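Local coordinates for DUF574 domain-containing protein (PDB 2QE6), which binds S-adenosylmethionine and is probably a methyltransferase of the Rossmann-like class, its substrate unknown, at residues K20-I23 against A24-Y27; D35-E38 against A39-A42; L208-I211 against T212-L216. The protein carries 1 engineered substitution. All coordinates share one frame; numbering follows the deposited sequence.

Interaction 1 (K20-I23 against A24-Y27); sequences KPTI and ARVY. Engineered in segment 24-27: V26 (natural residue Ala). With SAM (S-adenosylmethionine), chain F.
T22 lays its methyl over the guanidinium of R25: CG2 sits 3.3 Å above the plane, over the centre of one face, and 3.4 Å from R25 CZ. The two side chains meet at a slant. With chi1 at 81°, OG1 lies between the backbone N and the carbonyl carbon of T22, which turns the hydroxyl oxygen to the backbone N of R25 while CG2 is left to cover the arginine. The bond from R25 N to T22 OG1 is 3.2 Å long and nearly straight (164°). T22 is thus the N-cap of helix 23-30, its side chain accepting from the amide three residues on; T22 O and I23 O then take the amide hydrogens of V26 and Y27 in the first turn. D113 makes this end doubly tied, its carboxylate bonding T22 OG1 with one oxygen and forming a salt bridge to R25 NH2 with the other. At the edge of the same guanidinium, in its plane, R25 NH1 donates to a water at 2.8 Å, and that water also lies 2.6 Å from K20 O; NH1 is bonded to L16 O as well. In the loop before the helix, P21 CB packs against CG2 of V26, an engineered residue, at 3.8 Å.

The cap leads directly into the S-adenosylmethionine pocket of this Rossmann-like fold. Y27 has CG anti to its backbone N (chi1 -175°), which carries the ring beneath the sulfonium: SD lies 3.6 Å above the ring plane, offset toward the rim. At the far end Y27 OH gives a weak hydrogen bond to the ligand carboxylate oxygen O and is also hydrogen-bonded to N61 ND2. I23 CG2 rests 3.5 Å from C5' of the ligand, and A24 CB faces the ribose beside O3'.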
loop_
_atom_site.group_PDB
_atom_site.type_symbol
_atom_site.label_atom_id
_atom_site.label_comp_id
_atom_site.label_asym_id
_atom_site.label_seq_id
_atom_site.Cartn_x
_atom_site.Cartn_y
_atom_site.Cartn_z
ATOM N N LYS A 20 17.285 12.096 8.058
ATOM C CA LYS A 20 16.628 10.924 8.662
ATOM C C LYS A 20 15.851 10.253 7.516
ATOM O O LYS A 20 15.156 10.929 6.760
ATOM C CB LYS A 20 15.643 11.329 9.797
ATOM C CG LYS A 20 16.284 11.751 11.145
ATOM N N PRO A 21 15.954 8.916 7.382
ATOM C CA PRO A 21 15.137 8.327 6.313
ATOM C C PRO A 21 13.665 8.307 6.648
ATOM O O PRO A 21 13.313 8.315 7.822
ATOM C CB PRO A 21 15.665 6.896 6.213
ATOM C CG PRO A 21 16.181 6.578 7.566
ATOM C CD PRO A 21 16.760 7.913 8.095
ATOM N N THR A 22 12.805 8.250 5.639
ATOM C CA THR A 22 11.378 7.961 5.861
ATOM C C THR A 22 10.979 6.731 5.040
ATOM O O THR A 22 11.618 6.402 4.031
ATOM C CB THR A 22 10.469 9.112 5.465
ATOM O OG1 THR A 22 10.268 9.088 4.051
ATOM C CG2 THR A 22 11.061 10.494 5.863
ATOM N N ILE A 23 9.876 6.105 5.430
ATOM C CA ILE A 23 9.350 4.922 4.726
ATOM C C ILE A 23 9.047 5.218 3.284
ATOM O O ILE A 23 9.501 4.496 2.391
ATOM C CB ILE A 23 8.096 4.306 5.420
ATOM C CG1 ILE A 23 8.460 3.783 6.842
ATOM C CG2 ILE A 23 7.593 3.138 4.566
ATOM C CD1 ILE A 23 7.227 3.578 7.867
ATOM N N ALA A 24 8.323 6.294 3.036
ATOM C CA ALA A 24 7.959 6.627 1.658
ATOM C C ALA A 24 9.174 6.818 0.767
ATOM O O ALA A 24 9.199 6.323 -0.356
ATOM C CB ALA A 24 7.061 7.888 1.611
ATOM N N ARG A 25 10.168 7.559 1.267
ATOM C CA ARG A 25 11.361 7.892 0.506
ATOM C C ARG A 25 12.281 6.737 0.257
ATOM O O ARG A 25 12.853 6.611 -0.824
ATOM C CB ARG A 25 12.117 9.033 1.175
ATOM C CG ARG A 25 11.316 10.306 1.196
ATOM C CD ARG A 25 11.888 11.293 2.207
ATOM N NE ARG A 25 10.856 12.189 2.733
ATOM C CZ ARG A 25 11.077 13.126 3.645
ATOM N NH1 ARG A 25 12.293 13.291 4.164
ATOM N NH2 ARG A 25 10.073 13.902 4.041
ATOM N N VAL A 26 12.444 5.856 1.241
ATOM C CA VAL A 26 13.197 4.667 1.019
ATOM C C VAL A 26 12.589 3.708 -0.037
ATOM O O VAL A 26 13.283 3.185 -0.941
ATOM C CB VAL A 26 13.413 3.951 2.337
ATOM C CG1 VAL A 26 14.123 2.642 2.063
ATOM C CG2 VAL A 26 14.280 4.861 3.302
ATOM N N TYR A 27 11.283 3.528 0.022
ATOM C CA TYR A 27 10.554 2.716 -0.958
ATOM C C TYR A 27 10.682 3.378 -2.314
ATOM O O TYR A 27 10.940 2.723 -3.298
ATOM C CB TYR A 27 9.112 2.616 -0.518
ATOM C CG TYR A 27 8.243 1.744 -1.332
ATOM C CD1 TYR A 27 8.271 0.378 -1.194
ATOM C CD2 TYR A 27 7.340 2.289 -2.218
ATOM C CE1 TYR A 27 7.417 -0.460 -1.969
ATOM C CE2 TYR A 27 6.485 1.474 -2.987
ATOM C CZ TYR A 27 6.535 0.095 -2.848
ATOM O OH TYR A 27 5.697 -0.724 -3.582
HETATM N N SAM F . 1.179 1.794 -0.677
HETATM C CA SAM F . 2.405 2.019 -1.539
HETATM C C SAM F . 2.743 0.739 -2.271
HETATM O O SAM F . 3.336 0.778 -3.344
HETATM O OXT SAM F . 2.448 -0.357 -1.777
HETATM C CB SAM F . 3.686 2.453 -0.801
HETATM C CG SAM F . 4.269 1.438 0.195
HETATM S SD SAM F . 5.660 2.031 1.213
HETATM C CE SAM F . 5.731 3.692 0.499
HETATM C "C5'" SAM F . 4.677 2.420 2.675
HETATM C "C4'" SAM F . 3.948 3.764 2.806
HETATM O "O4'" SAM F . 3.071 3.719 3.936
HETATM C "C3'" SAM F . 4.878 4.963 3.051
HETATM O "O3'" SAM F . 4.620 6.010 2.132
HETATM C "C2'" SAM F . 4.642 5.404 4.487
HETATM O "O2'" SAM F . 4.929 6.783 4.749
HETATM C "C1'" SAM F . 3.194 4.957 4.653
HETATM N N9 SAM F . 2.879 4.766 6.069
HETATM C C8 SAM F . 3.423 3.860 6.979
HETATM N N7 SAM F . 2.814 4.040 8.181
HETATM C C5 SAM F . 1.884 5.036 8.031
HETATM C C6 SAM F . 0.968 5.599 8.933
HETATM N N6 SAM F . 0.944 5.165 10.224
HETATM N N1 SAM F . 0.140 6.601 8.459
HETATM C C2 SAM F . 0.190 7.051 7.124
HETATM N N3 SAM F . 1.105 6.497 6.234
HETATM C C4 SAM F . 1.921 5.497 6.702
HETATM O O HOH W 1 14.641 11.691 4.279
#

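Interaction 2 (D35-E38 against A39-A42); sequences DNFE and ADRA
Half of a capping box ties the start of helix 38-48 to the loop before it, with F37 at the N-cap position and D40 three residues on. D40 OD2 takes the backbone N-H of F37 at 2.8 Å through its anti lone pair, the bond nearly straight at 168°. CG of D40 lies beside its own backbone N (chi1 -54°), which swings the carboxylate back over the start of the helix. The other oxygen, OD1, accepts from T22 N, joining this end to the preceding helix cap. In the next residue, R41, the chain bends at chi3 and folds back across N36 at about a right angle. R41 NH1 donates to N36 OD1 at 2.9 Å, a bond lying in both the carbonyl plane and the guanidinium plane, although the two groups are turned 61° apart. One face of that guanidinium covers the backbone, with E38 CA 3.4 Å above its plane. N36 ND2 is bound to G33 O and D28, so the amide is fixed at both ends. In place of N36, a leucine would probably leave R41 NH1 without this acceptor and G33 O and D28 without their donor. Negative D40 beside the first amides of the helix is likely to interact favourably with the helix dipole, while the amide oxygen OD1 of N36 probably helps hold the arginine's charge in place.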
loop_
_atom_site.group_PDB
_atom_site.type_symbol
_atom_site.label_atom_id
_atom_site.label_comp_id
_atom_site.label_asym_id
_atom_site.label_seq_id
_atom_site.Cartn_x
_atom_site.Cartn_y
_atom_site.Cartn_z
ATOM N N ASP A 35 12.342 11.150 -5.371
ATOM C CA ASP A 35 11.802 11.759 -4.164
ATOM C C ASP A 35 12.435 11.110 -2.959
ATOM O O ASP A 35 11.793 10.365 -2.262
ATOM C CB ASP A 35 10.277 11.596 -4.097
ATOM C CG ASP A 35 9.547 12.460 -5.129
ATOM O OD1 ASP A 35 10.230 12.968 -6.028
ATOM O OD2 ASP A 35 8.310 12.587 -5.031
ATOM N N ASN A 36 13.684 11.459 -2.689
ATOM C CA ASN A 36 14.401 10.827 -1.586
ATOM C C ASN A 36 15.664 11.650 -1.303
ATOM O O ASN A 36 16.077 12.454 -2.130
ATOM C CB ASN A 36 14.721 9.343 -1.913
ATOM C CG ASN A 36 15.301 9.142 -3.316
ATOM O OD1 ASN A 36 16.427 9.509 -3.575
ATOM N ND2 ASN A 36 14.532 8.518 -4.210
ATOM N N PHE A 37 16.237 11.485 -0.133
ATOM C CA PHE A 37 17.502 12.147 0.173
ATOM C C PHE A 37 18.584 11.080 0.429
ATOM O O PHE A 37 18.333 9.848 0.400
ATOM C CB PHE A 37 17.362 13.077 1.392
ATOM C CG PHE A 37 16.405 14.222 1.193
ATOM C CD1 PHE A 37 16.720 15.277 0.344
ATOM C CD2 PHE A 37 15.184 14.250 1.877
ATOM C CE1 PHE A 37 15.840 16.333 0.171
ATOM C CE2 PHE A 37 14.306 15.301 1.720
ATOM C CZ PHE A 37 14.641 16.356 0.846
ATOM N N GLU A 38 19.791 11.547 0.720
ATOM C CA GLU A 38 20.893 10.643 0.822
ATOM C C GLU A 38 20.658 9.587 1.909
ATOM O O GLU A 38 20.948 8.408 1.688
ATOM C CB GLU A 38 22.217 11.363 1.023
ATOM C CG GLU A 38 23.347 10.502 0.557
ATOM C CD GLU A 38 24.696 11.088 0.895
ATOM O OE1 GLU A 38 24.798 12.303 1.145
ATOM O OE2 GLU A 38 25.646 10.312 0.903
ATOM N N ALA A 39 20.052 10.000 3.023
ATOM C CA ALA A 39 19.805 9.090 4.143
ATOM C C ALA A 39 18.863 7.999 3.686
ATOM O O ALA A 39 18.976 6.865 4.112
ATOM C CB ALA A 39 19.220 9.842 5.340
ATOM N N ASP A 40 17.933 8.326 2.791
ATOM C CA ASP A 40 17.014 7.309 2.280
ATOM C C ASP A 40 17.711 6.329 1.344
ATOM O O ASP A 40 17.481 5.155 1.451
ATOM C CB ASP A 40 15.855 7.938 1.540
ATOM C CG ASP A 40 15.146 8.949 2.381
ATOM O OD1 ASP A 40 14.629 8.523 3.433
ATOM O OD2 ASP A 40 15.157 10.131 2.005
ATOM N N ARG A 41 18.490 6.839 0.391
ATOM C CA ARG A 41 19.272 5.985 -0.504
ATOM C C ARG A 41 20.295 5.144 0.294
ATOM O O ARG A 41 20.476 3.949 0.033
ATOM C CB ARG A 41 19.927 6.830 -1.573
ATOM C CG ARG A 41 18.882 7.482 -2.498
ATOM C CD ARG A 41 19.455 8.261 -3.658
ATOM N NE ARG A 41 20.409 9.285 -3.245
ATOM C CZ ARG A 41 20.085 10.531 -2.922
ATOM N NH1 ARG A 41 18.826 10.948 -2.948
ATOM N NH2 ARG A 41 21.036 11.364 -2.556
ATOM N N ALA A 42 20.963 5.747 1.261
ATOM C CA ALA A 42 21.885 4.945 2.108
ATOM C C ALA A 42 21.156 3.765 2.774
ATOM O O ALA A 42 21.685 2.654 2.842
ATOM C CB ALA A 42 22.619 5.827 3.148
#

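Interaction 3 (L208-I211 against T212-L216); sequences LARI and TRENL
R210 and E214, one helical turn apart, form a salt bridge on the exposed side of helix 203-216. R210 NE donates to E214 OE2 at 2.7 Å, using the anti lone pair of OE2, and NH2 adds a weak bond to the same oxygen. The carboxylate meets the guanidinium at its edge, the two planes 48° apart; bends at chi2 in both chains bring the charged ends together. Two backbone carbonyls each serve two donors. T212 OG1 reaches L208 O at 2.7 Å from above the carbonyl plane, sharing it with T212 N, and also bonds a pentanediol molecule that probably came from the crystallisation liquor. N215 ND2 comes in on a lone pair of I211 O at 2.9 Å, while N215 N donates to the same oxygen, tilted 27° from the carbonyl plane. Around these bonds, packing of carbon on polar atoms is slight: L208 CD1 lies 3.8 Å from T212 OG1, and I211 CG2 is 3.7 Å from N215 ND2. L208 and A209 turn to L197 of strand 191-197, and I211 and N215 to helix 38-48. The i to i+4 salt bridge and backbone bonds are those of an alpha-helix, here with its charged pair exposed while other residues pack on the fold.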
loop_
_atom_site.group_PDB
_atom_site.type_symbol
_atom_site.label_atom_id
_atom_site.label_comp_id
_atom_site.label_asym_id
_atom_site.label_seq_id
_atom_site.Cartn_x
_atom_site.Cartn_y
_atom_site.Cartn_z
ATOM N N LEU A 208 14.674 -8.560 7.304
ATOM C CA LEU A 208 14.117 -7.343 6.690
ATOM C C LEU A 208 13.183 -6.573 7.659
ATOM O O LEU A 208 13.290 -5.355 7.837
ATOM C CB LEU A 208 13.371 -7.700 5.414
ATOM C CG LEU A 208 12.723 -6.492 4.789
ATOM C CD1 LEU A 208 13.741 -5.355 4.571
ATOM C CD2 LEU A 208 11.959 -6.926 3.497
ATOM N N ALA A 209 12.288 -7.290 8.318
ATOM C CA ALA A 209 11.454 -6.709 9.387
ATOM C C ALA A 209 12.299 -6.000 10.471
ATOM O O ALA A 209 11.940 -4.918 10.882
ATOM C CB ALA A 209 10.506 -7.796 9.991
ATOM N N ARG A 210 13.390 -6.624 10.949
ATOM C CA ARG A 210 14.270 -6.016 11.939
ATOM C C ARG A 210 14.901 -4.738 11.404
ATOM O O ARG A 210 14.852 -3.703 12.051
ATOM C CB ARG A 210 15.309 -6.999 12.400
ATOM C CG ARG A 210 16.199 -6.589 13.582
ATOM C CD ARG A 210 15.364 -6.280 14.799
ATOM N NE ARG A 210 16.194 -5.716 15.809
ATOM C CZ ARG A 210 16.897 -6.464 16.643
ATOM N NH1 ARG A 210 16.931 -7.755 16.451
ATOM N NH2 ARG A 210 17.677 -5.907 17.565
ATOM N N ILE A 211 15.503 -4.791 10.231
ATOM C CA ILE A 211 16.107 -3.590 9.666
ATOM C C ILE A 211 15.080 -2.481 9.591
ATOM O O ILE A 211 15.385 -1.345 9.932
ATOM C CB ILE A 211 16.709 -3.869 8.274
ATOM C CG1 ILE A 211 17.896 -4.833 8.445
ATOM C CG2 ILE A 211 17.091 -2.562 7.590
ATOM C CD1 ILE A 211 18.499 -5.349 7.131
ATOM N N THR A 212 13.860 -2.807 9.182
ATOM C CA THR A 212 12.816 -1.783 8.991
ATOM C C THR A 212 12.407 -1.237 10.376
ATOM O O THR A 212 12.344 -0.030 10.601
ATOM C CB THR A 212 11.630 -2.395 8.280
ATOM O OG1 THR A 212 12.106 -3.049 7.093
ATOM C CG2 THR A 212 10.562 -1.378 7.927
ATOM N N ARG A 213 12.168 -2.135 11.314
ATOM C CA ARG A 213 11.821 -1.719 12.692
ATOM C C ARG A 213 12.891 -0.778 13.252
ATOM O O ARG A 213 12.584 0.291 13.786
ATOM C CB ARG A 213 11.655 -2.936 13.602
ATOM C CG ARG A 213 11.458 -2.660 15.067
ATOM C CD ARG A 213 10.135 -1.984 15.359
ATOM N NE ARG A 213 9.684 -2.277 16.724
ATOM C CZ ARG A 213 8.814 -1.535 17.417
ATOM N NH1 ARG A 213 8.316 -0.408 16.936
ATOM N NH2 ARG A 213 8.486 -1.884 18.633
ATOM N N GLU A 214 14.147 -1.194 13.165
ATOM C CA GLU A 214 15.225 -0.451 13.816
ATOM C C GLU A 214 15.471 0.899 13.159
ATOM O O GLU A 214 15.802 1.877 13.828
ATOM C CB GLU A 214 16.502 -1.255 13.788
ATOM C CG GLU A 214 16.463 -2.522 14.637
ATOM C CD GLU A 214 16.378 -2.270 16.098
ATOM O OE1 GLU A 214 16.623 -1.137 16.523
ATOM O OE2 GLU A 214 16.095 -3.218 16.845
ATOM N N ASN A 215 15.335 0.953 11.853
ATOM C CA ASN A 215 15.720 2.162 11.088
ATOM C C ASN A 215 14.557 3.073 10.763
ATOM O O ASN A 215 14.741 4.261 10.541
ATOM C CB ASN A 215 16.477 1.741 9.836
ATOM C CG ASN A 215 17.826 1.188 10.163
ATOM O OD1 ASN A 215 18.734 1.947 10.413
ATOM N ND2 ASN A 215 17.965 -0.123 10.213
ATOM N N LEU A 216 13.356 2.513 10.712
ATOM C CA LEU A 216 12.157 3.266 10.311
ATOM C C LEU A 216 11.007 3.243 11.368
ATOM O O LEU A 216 10.016 3.932 11.199
ATOM C CB LEU A 216 11.661 2.834 8.926
ATOM C CG LEU A 216 12.550 3.145 7.733
ATOM C CD1 LEU A 216 12.055 2.472 6.456
ATOM C CD2 LEU A 216 12.686 4.660 7.587
#

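In the fold
Interactions 1 and 2 follow each other in the chain as two helix starts and touch directly, R25 CB packing on D40 CG and R25 O on N36 CB. Interaction 1 is the more buried of the pair and lines the cofactor pocket; 35-42 has its outer residues exposed and relies on an aspartate cap and an amide-to-guanidinium bond, against the threonine cap and ligand contacts of interaction 1. Interaction 3 lies on the surface, within one helix, and owes its pairing to an ion pair and shared carbonyls. Its L216 CD2 packs against T22 C at 3.7 Å, joining it to interaction 1, whereas interactions 2 and 3 stay about 6 Å apart at their nearest atoms.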